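Cytochrome P450 268A2 Cyp268A2 (Mycobacterium marinum, PDB 6BLD) is a bacterial cytochrome P450, a mostly helical protein that holds a protoporphyrin IX haem with its iron in the interior of the fold. Local coordinates at residues S24-S27 with Q28-S31. Residues are numbered along the deposited sequence; the frame is centred on the assembly and turned at random.
Sequences SSAS and QRES
Ser25 caps the amino end of helix 26-39, and the contact is the local one of that first helical turn, at the surface of the cytochrome P450 fold just after the short helix 19-23. The capping bond runs from Gln28 N to Ser25 OG, 3.1 Å long and nearly straight at 159°. Ser25 OG is set between its own backbone N and carbonyl carbon, which turns the hydroxyl toward the start of the helix. The Ser25 carbonyl then takes the first i to i+4 bond, from Arg29 N to Ser25 O at 3.2 Å, and Glu30 N to Ala26 O (3.0 Å) repeats the pattern. The Gln28 chain reaches back along Ser24, where Ser24 CB lies 3.7 Å from Gln28 OE1. A water accepts from Ser25 N and may bridge to Gln28 OE1, though that second contact is doubtfully short. Arg29 follows a different route: bent at chi3 (-70°), it folds back so that one guanidinium face lies over Ala26 CA and Ser25 O, both offset toward its rim. Arg29 NH1 comes obliquely to 2.7 Å from Ser24 O, at an angle too poor for a hydrogen bond. Ala26 CB also touches Arg29 NH2, at 3.8 Å. Arg29 touches Phe21 and Trp22 of helix 19-23 and Met309 in a loop, while Ser24 OG is hydrogen-bonded to Phe21 O and Glu30 forms a salt bridge with Arg37. The cap supplies an acceptor to an amide at the helix start, where no preceding turn can provide one, and the buried Arg29 joins this turn to helix 19-23.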
# COMPACT_ATOMS: atom_id res chain seq x y z
N SER A 24 3.87 -1.49 18.38
CA SER A 24 4.72 -0.42 18.86
C SER A 24 4.90 0.64 17.77
O SER A 24 4.45 0.50 16.63
CB SER A 24 6.08 -0.97 19.30
OG SER A 24 6.85 -1.39 18.19
N SER A 25 5.58 1.73 18.14
CA SER A 25 5.79 2.83 17.22
C SER A 25 6.75 2.42 16.10
O SER A 25 7.52 1.46 16.21
CB SER A 25 6.34 4.05 17.96
OG SER A 25 7.70 3.85 18.32
N ALA A 26 6.70 3.18 15.00
CA ALA A 26 7.62 2.95 13.90
C ALA A 26 9.06 3.27 14.30
O ALA A 26 9.99 2.64 13.78
CB ALA A 26 7.21 3.78 12.68
N SER A 27 9.25 4.23 15.20
CA SER A 27 10.59 4.55 15.66
C SER A 27 11.20 3.40 16.46
O SER A 27 12.39 3.11 16.33
CB SER A 27 10.57 5.83 16.50
OG SER A 27 9.76 6.82 15.89
N GLN A 28 10.39 2.74 17.29
CA GLN A 28 10.89 1.59 18.04
C GLN A 28 11.27 0.45 17.10
O GLN A 28 12.30 -0.21 17.30
CB GLN A 28 9.84 1.12 19.05
CG GLN A 28 10.15 -0.23 19.66
CD GLN A 28 9.55 -0.40 21.04
OE1 GLN A 28 8.72 0.39 21.47
NE2 GLN A 28 9.98 -1.45 21.74
N ARG A 29 10.45 0.20 16.07
CA ARG A 29 10.78 -0.84 15.11
C ARG A 29 12.05 -0.51 14.34
O ARG A 29 12.78 -1.42 13.94
CB ARG A 29 9.61 -1.04 14.14
CG ARG A 29 8.35 -1.59 14.79
CD ARG A 29 7.36 -2.10 13.74
NE ARG A 29 6.77 -1.01 12.97
CZ ARG A 29 5.63 -0.41 13.28
NH1 ARG A 29 4.95 -0.80 14.35
NH2 ARG A 29 5.16 0.57 12.52
N GLU A 30 12.33 0.78 14.13
CA GLU A 30 13.52 1.17 13.38
C GLU A 30 14.80 0.81 14.13
O GLU A 30 15.80 0.45 13.52
CB GLU A 30 13.47 2.67 13.06
CG GLU A 30 14.82 3.30 12.72
CD GLU A 30 15.44 2.75 11.45
OE1 GLU A 30 14.73 2.09 10.66
OE2 GLU A 30 16.65 2.98 11.23
N SER A 31 14.77 0.89 15.47
CA SER A 31 15.93 0.48 16.25
C SER A 31 16.22 -1.00 16.06
O SER A 31 17.39 -1.42 16.13
CB SER A 31 15.71 0.81 17.73
OG SER A 31 14.40 0.46 18.14
O HOH W 1 7.11 2.13 20.77